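Local coordinates for protein 1-pyrroline-5-carboxylate dehydrogenase (Thermus thermophilus, PDB 1UZB) that probably oxidises 1-pyrroline-5-carboxylate, through its open-chain glutamate semialdehyde, to glutamate with NAD(P)+ as an aldehyde dehydrogenase of the proline breakdown pathway, at residues Gly177-Pro182 and Asn202-Lys207; Pro208-Val213 and Pro237-Glu242; Ile256-Ser261 and Ala285-Gly290; Glu463-Asn468 and Gly487-Gly492. All coordinates share one frame; numbering follows the deposited sequence.

Contact 1. Residues Gly177-Pro182 and Asn202-Lys207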
loop_
_atom_site.group_PDB
_atom_site.type_symbol
_atom_site.label_atom_id
_atom_site.label_comp_id
_atom_site.label_asym_id
_atom_site.label_seq_id
_atom_site.Cartn_x
_atom_site.Cartn_y
_atom_site.Cartn_z
ATOM N N GLY A 177 36.213 -4.148 -4.208
ATOM C CA GLY A 177 36.616 -4.192 -2.813
ATOM C C GLY A 177 37.196 -5.535 -2.419
ATOM O O GLY A 177 37.239 -6.472 -3.220
ATOM N N VAL A 178 37.654 -5.630 -1.177
ATOM C CA VAL A 178 38.232 -6.870 -0.690
ATOM C C VAL A 178 37.419 -7.458 0.459
ATOM O O VAL A 178 36.905 -6.731 1.322
ATOM C CB VAL A 178 39.706 -6.663 -0.234
ATOM C CG1 VAL A 178 39.779 -5.602 0.854
ATOM C CG2 VAL A 178 40.295 -7.982 0.260
ATOM N N VAL A 179 37.290 -8.780 0.436
ATOM C CA VAL A 179 36.578 -9.524 1.462
ATOM C C VAL A 179 37.597 -10.392 2.195
ATOM O O VAL A 179 38.359 -11.131 1.569
ATOM C CB VAL A 179 35.487 -10.427 0.836
ATOM C CG1 VAL A 179 35.013 -11.470 1.844
ATOM C CG2 VAL A 179 34.316 -9.571 0.379
ATOM N N ILE A 180 37.615 -10.285 3.518
ATOM C CA ILE A 180 38.524 -11.062 4.354
ATOM C C ILE A 180 37.604 -11.901 5.235
ATOM O O ILE A 180 37.006 -11.400 6.191
ATOM C CB ILE A 180 39.418 -10.125 5.194
ATOM C CG1 ILE A 180 40.274 -9.276 4.246
ATOM C CG2 ILE A 180 40.307 -10.933 6.136
ATOM C CD1 ILE A 180 41.108 -8.223 4.925
ATOM N N ALA A 181 37.490 -13.179 4.885
ATOM C CA ALA A 181 36.595 -14.113 5.564
ATOM C C ALA A 181 37.182 -14.917 6.720
ATOM O O ALA A 181 38.393 -15.095 6.827
ATOM C CB ALA A 181 35.993 -15.067 4.533
ATOM N N PRO A 182 36.306 -15.430 7.597
ATOM C CA PRO A 182 36.690 -16.225 8.763
ATOM C C PRO A 182 36.739 -17.718 8.460
ATOM O O PRO A 182 36.198 -18.178 7.452
ATOM C CB PRO A 182 35.591 -15.897 9.758
ATOM C CG PRO A 182 34.388 -15.889 8.873
ATOM C CD PRO A 182 34.865 -15.114 7.644
ATOM N N ASN A 202 28.908 -4.382 -7.236
ATOM C CA ASN A 202 30.319 -4.243 -6.893
ATOM C C ASN A 202 31.055 -5.493 -7.361
ATOM O O ASN A 202 30.432 -6.484 -7.755
ATOM C CB ASN A 202 30.489 -4.119 -5.377
ATOM C CG ASN A 202 29.831 -2.882 -4.812
ATOM O OD1 ASN A 202 30.362 -1.778 -4.918
ATOM N ND2 ASN A 202 28.661 -3.060 -4.208
ATOM N N THR A 203 32.383 -5.438 -7.336
ATOM C CA THR A 203 33.193 -6.597 -7.689
ATOM C C THR A 203 34.058 -6.868 -6.462
ATOM O O THR A 203 34.360 -5.953 -5.685
ATOM C CB THR A 203 34.038 -6.368 -8.955
ATOM O OG1 THR A 203 34.907 -5.248 -8.767
ATOM C CG2 THR A 203 33.122 -6.125 -10.150
ATOM N N VAL A 204 34.447 -8.126 -6.281
ATOM C CA VAL A 204 35.177 -8.520 -5.089
ATOM C C VAL A 204 36.406 -9.403 -5.263
ATOM O O VAL A 204 36.470 -10.248 -6.161
ATOM C CB VAL A 204 34.192 -9.257 -4.127
ATOM C CG1 VAL A 204 34.937 -9.936 -2.987
ATOM C CG2 VAL A 204 33.169 -8.276 -3.590
ATOM N N ILE A 205 37.384 -9.175 -4.393
ATOM C CA ILE A 205 38.589 -9.991 -4.324
ATOM C C ILE A 205 38.423 -10.616 -2.937
ATOM O O ILE A 205 38.392 -9.908 -1.931
ATOM C CB ILE A 205 39.881 -9.155 -4.356
ATOM C CG1 ILE A 205 39.972 -8.389 -5.677
ATOM C CG2 ILE A 205 41.087 -10.071 -4.201
ATOM C CD1 ILE A 205 41.192 -7.493 -5.777
ATOM N N ALA A 206 38.289 -11.937 -2.885
ATOM C CA ALA A 206 38.079 -12.619 -1.614
ATOM C C ALA A 206 39.275 -13.400 -1.109
ATOM O O ALA A 206 39.872 -14.191 -1.845
ATOM C CB ALA A 206 36.871 -13.546 -1.723
ATOM N N LYS A 207 39.625 -13.165 0.152
ATOM C CA LYS A 207 40.723 -13.876 0.783
ATOM C C LYS A 207 40.128 -14.812 1.823
ATOM O O LYS A 207 39.616 -14.369 2.852
ATOM C CB LYS A 207 41.696 -12.924 1.485
ATOM C CG LYS A 207 42.910 -13.668 2.040
ATOM C CD LYS A 207 43.465 -13.050 3.309
ATOM C CE LYS A 207 44.527 -13.961 3.916
ATOM N NZ LYS A 207 45.074 -13.435 5.197
HETATM O O HOH W 1 40.688 -14.411 5.489
#
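The flat groups that meet between G177-I180 and V204-K207 are peptide units, paired as two neighbouring parallel strands of a beta-alpha-beta unit in the Rossmann-like, nucleotide-binding part of the aldehyde dehydrogenase fold. One face of this sheet carries V179 with V204 and A206; the other carries V178, I180, I205 and K207. At the edges of the pair the sheet runs on, to strand 255-259 beyond 177-180 and to strand 233-235 beyond 203-207.

Five backbone bonds close the ladder. I205 N donates to G177 O, V179 N to I205 O at 2.8 Å, and K207 N to V179 O at 2.8 Å with an angle of 174° at the hydrogen. G177 N to T203 O and A181 N to K207 O finish the two ends.

Packing is tightest on the V179 face. With CG1 of V179 anti to the backbone N (chi1 165°), CG2 falls on the N side of the residue and crosses V204 CG1 at 3.4 Å, closer than carbons usually sit. A206 offers just its CB, 4.3 Å from V179 CB. Helix 188-199, the link between the strands, lies over this face, M193 against V179 and I194 against A206; helices 73-90 and 242-248 meet the I205 side.

K207 starts beside the strand, its CB 3.8 Å from V179 O, but the chain bends at chi2 and carries NZ away to G240 O. Past the last backbone rung one water donates to A181 O at 2.7 Å and to K207 O at 2.8 Å, tying the C-terminal ends of the two strands together.

Contact 2. Residues Pro208-Val213 and Pro237-Glu242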
loop_
_atom_site.group_PDB
_atom_site.type_symbol
_atom_site.label_atom_id
_atom_site.label_comp_id
_atom_site.label_asym_id
_atom_site.label_seq_id
_atom_site.Cartn_x
_atom_site.Cartn_y
_atom_site.Cartn_z
ATOM N N PRO A 208 40.165 -16.122 1.559
ATOM C CA PRO A 208 39.617 -17.083 2.516
ATOM C C PRO A 208 40.560 -17.190 3.705
ATOM O O PRO A 208 41.726 -16.802 3.610
ATOM C CB PRO A 208 39.579 -18.376 1.714
ATOM C CG PRO A 208 40.807 -18.241 0.839
ATOM C CD PRO A 208 40.716 -16.805 0.374
ATOM N N ALA A 209 40.058 -17.692 4.828
ATOM C CA ALA A 209 40.899 -17.877 6.000
ATOM C C ALA A 209 41.809 -19.061 5.667
ATOM O O ALA A 209 41.387 -19.997 4.986
ATOM C CB ALA A 209 40.041 -18.184 7.219
ATOM N N GLU A 210 43.051 -19.015 6.136
ATOM C CA GLU A 210 44.021 -20.076 5.857
ATOM C C GLU A 210 43.553 -21.499 6.143
ATOM O O GLU A 210 43.850 -22.416 5.379
ATOM C CB GLU A 210 45.317 -19.841 6.640
ATOM C CG GLU A 210 46.051 -18.561 6.311
ATOM C CD GLU A 210 47.403 -18.486 7.000
ATOM O OE1 GLU A 210 48.001 -17.393 7.018
ATOM O OE2 GLU A 210 47.869 -19.526 7.514
ATOM N N ASP A 211 42.827 -21.679 7.242
ATOM C CA ASP A 211 42.350 -23.000 7.644
ATOM C C ASP A 211 41.179 -23.538 6.833
ATOM O O ASP A 211 40.811 -24.705 6.981
ATOM C CB ASP A 211 41.952 -22.985 9.124
ATOM C CG ASP A 211 43.140 -22.804 10.049
ATOM O OD1 ASP A 211 44.030 -23.680 10.047
ATOM O OD2 ASP A 211 43.180 -21.791 10.779
ATOM N N ALA A 212 40.602 -22.705 5.972
ATOM C CA ALA A 212 39.449 -23.118 5.184
ATOM C C ALA A 212 39.549 -22.772 3.702
ATOM O O ALA A 212 38.544 -22.462 3.060
ATOM C CB ALA A 212 38.185 -22.498 5.781
ATOM N N VAL A 213 40.753 -22.851 3.150
ATOM C CA VAL A 213 40.955 -22.529 1.740
ATOM C C VAL A 213 40.317 -23.524 0.761
ATOM O O VAL A 213 39.911 -23.142 -0.337
ATOM C CB VAL A 213 42.462 -22.411 1.402
ATOM C CG1 VAL A 213 43.067 -21.243 2.156
ATOM C CG2 VAL A 213 43.182 -23.707 1.753
ATOM N N PRO A 237 43.584 -17.201 -1.963
ATOM C CA PRO A 237 44.057 -17.793 -0.708
ATOM C C PRO A 237 45.509 -17.357 -0.500
ATOM O O PRO A 237 46.263 -17.221 -1.468
ATOM C CB PRO A 237 43.922 -19.296 -0.959
ATOM C CG PRO A 237 44.033 -19.413 -2.466
ATOM C CD PRO A 237 43.214 -18.240 -2.939
ATOM N N GLY A 238 45.891 -17.120 0.751
ATOM C CA GLY A 238 47.249 -16.696 1.041
ATOM C C GLY A 238 47.674 -16.984 2.468
ATOM O O GLY A 238 46.845 -17.272 3.329
ATOM N N VAL A 239 48.978 -16.907 2.716
ATOM C CA VAL A 239 49.526 -17.161 4.041
ATOM C C VAL A 239 50.028 -15.865 4.663
ATOM O O VAL A 239 50.732 -15.091 4.020
ATOM C CB VAL A 239 50.700 -18.161 3.976
ATOM C CG1 VAL A 239 51.312 -18.344 5.360
ATOM C CG2 VAL A 239 50.217 -19.492 3.428
ATOM N N GLY A 240 49.661 -15.630 5.917
ATOM C CA GLY A 240 50.107 -14.426 6.589
ATOM C C GLY A 240 49.328 -13.183 6.205
ATOM O O GLY A 240 48.282 -13.264 5.564
ATOM N N GLU A 241 49.859 -12.026 6.585
ATOM C CA GLU A 241 49.212 -10.747 6.315
ATOM C C GLU A 241 49.516 -10.117 4.956
ATOM O O GLU A 241 48.904 -9.114 4.594
ATOM C CB GLU A 241 49.589 -9.743 7.409
ATOM C CG GLU A 241 49.303 -10.211 8.825
ATOM C CD GLU A 241 49.702 -9.184 9.868
ATOM O OE1 GLU A 241 50.889 -8.797 9.899
ATOM O OE2 GLU A 241 48.830 -8.763 10.656
ATOM N N GLU A 242 50.446 -10.695 4.201
ATOM C CA GLU A 242 50.820 -10.133 2.903
ATOM C C GLU A 242 49.666 -9.679 2.011
ATOM O O GLU A 242 49.529 -8.489 1.729
ATOM C CB GLU A 242 51.694 -11.116 2.116
ATOM C CG GLU A 242 52.187 -10.539 0.790
ATOM C CD GLU A 242 53.056 -11.499 -0.003
ATOM O OE1 GLU A 242 53.530 -11.103 -1.089
ATOM O OE2 GLU A 242 53.266 -12.644 0.452
HETATM O O HOH W 2 44.133 -17.784 2.884
HETATM O O HOH W 3 46.491 -15.659 5.523
#
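Two loops at the C-terminal ends of strands 203-207 and 233-235 meet here, P208-V213 against P237-E242, on the side of a Rossmann-like sheet where such domains generally receive their dinucleotide. The polar link is E210. Its chain runs extended beyond CG, which lies 3.3 Å from G238 O, and delivers OE1 to the backbone of the other loop: G240 N donates to OE1 at 2.7 Å, almost straight at 173° and nearly in line with the C-O bond. A water, 2.7 Å from OE1 and 2.7 Å from G238 O, gives the same oxygen a second polar neighbour, though it has other acceptors to serve. An alanine in place of E210 would probably leave G240 N without this acceptor and set the loop at G238-G240 freer to shift.

Deeper in, the loops meet through prolines. P208 CG rests on P237 CB at 3.7 Å, the rings crossing at a slant, while V213 CG1 reaches the same CB at 3.8 Å, the side chains at about a right angle. Between these layers a second water accepts from G238 N and donates to P208 O, so the backbones are joined where they do not touch.

A212 takes the N-cap position of helix 213-226, and segment 237-242 leads into helix 242-248. M53 of strand 52-57 packs on E210, V213, P237 and V239, and T68 of strand 64-69 meets V213 and P237.

Contact 3. Residues Ile256-Ser261 and Ala285-Gly290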
loop_
_atom_site.group_PDB
_atom_site.type_symbol
_atom_site.label_atom_id
_atom_site.label_comp_id
_atom_site.label_asym_id
_atom_site.label_seq_id
_atom_site.Cartn_x
_atom_site.Cartn_y
_atom_site.Cartn_z
ATOM N N ILE A 256 36.264 -2.536 2.259
ATOM C CA ILE A 256 36.793 -3.724 2.907
ATOM C C ILE A 256 35.677 -4.331 3.742
ATOM O O ILE A 256 35.050 -3.637 4.538
ATOM C CB ILE A 256 37.962 -3.364 3.846
ATOM C CG1 ILE A 256 39.069 -2.667 3.055
ATOM C CG2 ILE A 256 38.505 -4.613 4.520
ATOM C CD1 ILE A 256 39.902 -1.715 3.895
ATOM N N ASN A 257 35.414 -5.617 3.533
ATOM C CA ASN A 257 34.390 -6.320 4.291
ATOM C C ASN A 257 35.167 -7.380 5.070
ATOM O O ASN A 257 35.761 -8.284 4.481
ATOM C CB ASN A 257 33.370 -6.950 3.338
ATOM C CG ASN A 257 32.052 -7.275 4.019
ATOM O OD1 ASN A 257 31.815 -6.893 5.167
ATOM N ND2 ASN A 257 31.181 -7.979 3.306
ATOM N N PHE A 258 35.175 -7.250 6.392
ATOM C CA PHE A 258 35.931 -8.153 7.246
ATOM C C PHE A 258 35.153 -8.761 8.397
ATOM O O PHE A 258 34.327 -8.102 9.027
ATOM C CB PHE A 258 37.133 -7.399 7.828
ATOM C CG PHE A 258 37.841 -8.132 8.936
ATOM C CD1 PHE A 258 38.800 -9.094 8.650
ATOM C CD2 PHE A 258 37.552 -7.847 10.270
ATOM C CE1 PHE A 258 39.467 -9.763 9.674
ATOM C CE2 PHE A 258 38.212 -8.511 11.306
ATOM C CZ PHE A 258 39.171 -9.469 11.006
ATOM N N THR A 259 35.443 -10.031 8.664
ATOM C CA THR A 259 34.854 -10.751 9.783
ATOM C C THR A 259 36.005 -11.567 10.357
ATOM O O THR A 259 36.622 -12.362 9.649
ATOM C CB THR A 259 33.708 -11.691 9.351
ATOM O OG1 THR A 259 32.647 -10.919 8.773
ATOM C CG2 THR A 259 33.162 -12.444 10.560
ATOM N N GLY A 260 36.307 -11.338 11.630
ATOM C CA GLY A 260 37.395 -12.044 12.283
ATOM C C GLY A 260 37.669 -11.487 13.669
ATOM O O GLY A 260 36.772 -10.941 14.316
ATOM N N SER A 261 38.915 -11.605 14.119
ATOM C CA SER A 261 39.296 -11.140 15.448
ATOM C C SER A 261 39.317 -9.623 15.601
ATOM O O SER A 261 39.514 -8.880 14.636
ATOM C CB SER A 261 40.676 -11.683 15.823
ATOM O OG SER A 261 41.684 -11.041 15.063
ATOM N N ALA A 285 34.873 0.575 5.482
ATOM C CA ALA A 285 35.343 -0.661 6.090
ATOM C C ALA A 285 34.268 -1.172 7.028
ATOM O O ALA A 285 33.854 -0.469 7.957
ATOM C CB ALA A 285 36.637 -0.418 6.857
ATOM N N TYR A 286 33.808 -2.389 6.770
ATOM C CA TYR A 286 32.786 -3.015 7.592
ATOM C C TYR A 286 33.469 -4.155 8.319
ATOM O O TYR A 286 34.122 -4.990 7.698
ATOM C CB TYR A 286 31.645 -3.518 6.703
ATOM C CG TYR A 286 31.487 -2.772 5.388
ATOM C CD1 TYR A 286 32.154 -3.195 4.240
ATOM C CD2 TYR A 286 30.675 -1.642 5.293
ATOM C CE1 TYR A 286 32.015 -2.515 3.030
ATOM C CE2 TYR A 286 30.528 -0.955 4.087
ATOM C CZ TYR A 286 31.200 -1.398 2.957
ATOM O OH TYR A 286 31.049 -0.744 1.752
ATOM N N VAL A 287 33.350 -4.171 9.642
ATOM C CA VAL A 287 33.996 -5.210 10.426
ATOM C C VAL A 287 33.094 -5.846 11.482
ATOM O O VAL A 287 32.324 -5.161 12.157
ATOM C CB VAL A 287 35.263 -4.655 11.126
ATOM C CG1 VAL A 287 36.206 -4.041 10.096
ATOM C CG2 VAL A 287 34.873 -3.619 12.167
ATOM N N GLU A 288 33.174 -7.170 11.590
ATOM C CA GLU A 288 32.431 -7.940 12.590
ATOM C C GLU A 288 33.586 -8.565 13.355
ATOM O O GLU A 288 34.321 -9.392 12.809
ATOM C CB GLU A 288 31.558 -9.010 11.925
ATOM C CG GLU A 288 30.517 -9.652 12.843
ATOM C CD GLU A 288 30.973 -10.972 13.446
ATOM O OE1 GLU A 288 31.837 -10.965 14.350
ATOM O OE2 GLU A 288 30.463 -12.022 13.004
ATOM N N THR A 289 33.737 -8.173 14.616
ATOM C CA THR A 289 34.873 -8.593 15.425
ATOM C C THR A 289 34.697 -9.468 16.663
ATOM O O THR A 289 35.482 -9.358 17.609
ATOM C CB THR A 289 35.663 -7.344 15.828
ATOM O OG1 THR A 289 34.745 -6.337 16.279
ATOM C CG2 THR A 289 36.436 -6.799 14.636
ATOM N N GLY A 290 33.684 -10.323 16.665
ATOM C CA GLY A 290 33.485 -11.219 17.793
ATOM C C GLY A 290 32.792 -10.649 19.011
ATOM O O GLY A 290 32.241 -9.552 18.972
HETATM O O HOH W 4 34.704 -12.416 14.314
#
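F258 meets V287 and T289 with the edge of its ring: CD2 lies 4.0 Å from V287 CB, and CE2 is 4.1 Å from T289 CG2. Setting CG anti to the backbone N (chi1 169°) lays the ring forward along its own strand, to G260, whose N stands 3.3 Å above one face, offset toward the rim. A side chain on G260 would run into F258 CZ, so the glycine leaves the ring its room.

Behind these contacts is a parallel ladder. Y286 N donates to I256 O at 2.8 Å, F258 N to Y286 O at 2.8 Å, E288 N to F258 O, and G260 N to E288 O at 3.0 Å. That last bond carries the pairing past the strand ends, into the turn where S261 takes the N-cap position before helix 262-272. E288 opens an E-T-G-G sequence and packs on C322, consistent with the general-base glutamate and nucleophilic cysteine of the family; its side chain has two conformers, so the G290 N to OE1 bond and the C322 contact are sure only for the one described.

Further out, N257 ND2 is held by Y502 OH and M193 O, and T289 OG1 bonds to L490 O. The pair forms a beta-alpha-beta unit with helix 262-272, whose V264 and I268 pack on F258. Strand 165-180 flanks 255-259 on its other side, and F282 of the second subunit reaches V287 and T289.

Contact 4. Residues Glu463-Asn468 and Gly487-Gly492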
loop_
_atom_site.group_PDB
_atom_site.type_symbol
_atom_site.label_atom_id
_atom_site.label_comp_id
_atom_site.label_asym_id
_atom_site.label_seq_id
_atom_site.Cartn_x
_atom_site.Cartn_y
_atom_site.Cartn_z
ATOM N N GLU A 463 17.606 -2.868 27.851
ATOM C CA GLU A 463 18.921 -2.605 28.439
ATOM C C GLU A 463 20.074 -3.599 28.301
ATOM O O GLU A 463 21.200 -3.262 28.664
ATOM C CB GLU A 463 18.733 -2.273 29.921
ATOM C CG GLU A 463 17.887 -1.030 30.173
ATOM C CD GLU A 463 18.529 0.233 29.629
ATOM O OE1 GLU A 463 19.664 0.544 30.045
ATOM O OE2 GLU A 463 17.900 0.915 28.788
ATOM N N PHE A 464 19.821 -4.813 27.822
ATOM C CA PHE A 464 20.904 -5.788 27.630
ATOM C C PHE A 464 21.484 -5.334 26.285
ATOM O O PHE A 464 20.933 -5.645 25.223
ATOM C CB PHE A 464 20.317 -7.199 27.532
ATOM C CG PHE A 464 21.332 -8.311 27.666
ATOM C CD1 PHE A 464 22.647 -8.158 27.223
ATOM C CD2 PHE A 464 20.938 -9.553 28.167
ATOM C CE1 PHE A 464 23.546 -9.232 27.272
ATOM C CE2 PHE A 464 21.832 -10.626 28.218
ATOM C CZ PHE A 464 23.133 -10.463 27.768
ATOM N N HIS A 465 22.594 -4.601 26.339
ATOM C CA HIS A 465 23.183 -4.002 25.142
ATOM C C HIS A 465 23.990 -4.874 24.191
ATOM O O HIS A 465 25.219 -4.799 24.138
ATOM C CB HIS A 465 24.015 -2.776 25.552
ATOM C CG HIS A 465 24.224 -1.786 24.446
ATOM N ND1 HIS A 465 23.180 -1.155 23.804
ATOM C CD2 HIS A 465 25.358 -1.312 23.874
ATOM C CE1 HIS A 465 23.660 -0.336 22.885
ATOM N NE2 HIS A 465 24.978 -0.413 22.906
ATOM N N VAL A 466 23.275 -5.686 23.418
ATOM C CA VAL A 466 23.889 -6.550 22.419
ATOM C C VAL A 466 23.048 -6.435 21.153
ATOM O O VAL A 466 21.851 -6.149 21.219
ATOM C CB VAL A 466 23.949 -8.031 22.880
ATOM C CG1 VAL A 466 24.897 -8.170 24.064
ATOM C CG2 VAL A 466 22.566 -8.528 23.243
ATOM N N GLY A 467 23.677 -6.654 20.003
ATOM C CA GLY A 467 22.964 -6.541 18.742
ATOM C C GLY A 467 21.977 -7.656 18.456
ATOM O O GLY A 467 21.022 -7.459 17.703
ATOM N N ASN A 468 22.213 -8.830 19.036
ATOM C CA ASN A 468 21.338 -9.985 18.844
ATOM C C ASN A 468 21.049 -10.605 20.200
ATOM O O ASN A 468 21.915 -11.248 20.803
ATOM C CB ASN A 468 21.991 -11.019 17.919
ATOM C CG ASN A 468 21.923 -10.616 16.459
ATOM O OD1 ASN A 468 22.692 -9.770 15.986
ATOM N ND2 ASN A 468 20.979 -11.210 15.734
ATOM N N GLY A 487 26.736 -6.734 15.815
ATOM C CA GLY A 487 26.734 -6.194 17.160
ATOM C C GLY A 487 27.017 -4.729 17.393
ATOM O O GLY A 487 27.018 -3.909 16.469
ATOM N N PHE A 488 27.265 -4.428 18.667
ATOM C CA PHE A 488 27.557 -3.083 19.156
ATOM C C PHE A 488 28.971 -3.064 19.736
ATOM O O PHE A 488 29.612 -4.109 19.899
ATOM C CB PHE A 488 26.608 -2.709 20.303
ATOM C CG PHE A 488 25.146 -2.759 19.956
ATOM C CD1 PHE A 488 24.210 -3.085 20.936
ATOM C CD2 PHE A 488 24.696 -2.437 18.681
ATOM C CE1 PHE A 488 22.846 -3.086 20.653
ATOM C CE2 PHE A 488 23.330 -2.433 18.387
ATOM C CZ PHE A 488 22.405 -2.757 19.378
ATOM N N LYS A 489 29.440 -1.867 20.064
ATOM C CA LYS A 489 30.742 -1.704 20.691
ATOM C C LYS A 489 31.884 -2.388 19.943
ATOM O O LYS A 489 31.945 -2.312 18.718
ATOM C CB LYS A 489 30.640 -2.185 22.146
ATOM C CG LYS A 489 29.681 -1.314 22.969
ATOM C CD LYS A 489 29.117 -2.026 24.189
ATOM C CE LYS A 489 30.199 -2.451 25.161
ATOM N NZ LYS A 489 29.587 -3.128 26.346
ATOM N N LEU A 490 32.792 -3.057 20.649
ATOM C CA LEU A 490 33.907 -3.672 19.946
ATOM C C LEU A 490 33.591 -4.972 19.215
ATOM O O LEU A 490 34.494 -5.708 18.810
ATOM C CB LEU A 490 35.117 -3.820 20.882
ATOM C CG LEU A 490 35.706 -2.454 21.277
ATOM C CD1 LEU A 490 36.995 -2.659 22.064
ATOM C CD2 LEU A 490 35.974 -1.606 20.035
ATOM N N SER A 491 32.300 -5.251 19.045
ATOM C CA SER A 491 31.885 -6.420 18.282
ATOM C C SER A 491 31.800 -6.016 16.809
ATOM O O SER A 491 31.520 -6.844 15.946
ATOM C CB SER A 491 30.535 -6.947 18.769
ATOM O OG SER A 491 30.704 -7.608 20.009
ATOM N N GLY A 492 32.040 -4.738 16.522
ATOM C CA GLY A 492 32.020 -4.312 15.135
ATOM C C GLY A 492 31.276 -3.045 14.785
ATOM O O GLY A 492 30.902 -2.255 15.651
HETATM O O HOH W 5 27.117 -4.789 26.090
#
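K489 NZ is gripped by several groups: it donates to a water 3.0 Å away that also lies 2.7 Å from H465 O, and it bonds T441 O and, weakly, Y443 O. H465 is the centre of an inverse gamma turn, closed by V466 N on F464 O, while G487 ends a P-F-G-G sequence, a recurrent motif of the aldehyde dehydrogenase family, and F488 follows directly.

Beside this water link the side chains meet. H465 and F488 form an offset stack, centroids 4.3 Å apart and planes at 27°, with F488 CD1 set 3.3 Å over the middle of the imidazole. With H465 CG roughly anti to its own N (chi1 -157°), the ring swings over to the neighbouring loop, and K489 CD comes to its edge, 3.8 Å from CD2. Were the imidazole cut back to an alanine here, F488 CD1 would probably lose the face it rests on and its ring be freer to turn.

F488 is also met by backbone. V466 O lies 3.3 Å from CE1, and G467 CA sits over the ring face in a CH-pi contact. Both loops face the second subunit, where N468 joins a parallel ladder with a strand of that chain, E508 there packs on H465, and M509 on F488.

The glycines allow the closest backbone approach: G467 CA and G487 CA stand 4.1 Å apart, and a CB on G467 would strike G487 CA.

Overall arrangement
From the N terminus the contacts close in series, without nesting or crossing. Contact 1 closes first, across helix 188-199. Contact 2 follows directly, spanning helix 213-226 and strand 233-235, and touches contact 1 through the K207 link and A209 on A181. Contact 3 then closes over helix 262-272; N257 bonds V178 and I180, so contacts 1 and 3 are parts of one sheet. Contact 4 closes last, around strand 468-471, and reaches contact 3 through the T289 link and S491 OG to G290 O. Contacts 2 and 4 lie on opposite sides of the chain's centre, about 28 Å apart between centres, while contacts 3 and 4 both touch the second subunit.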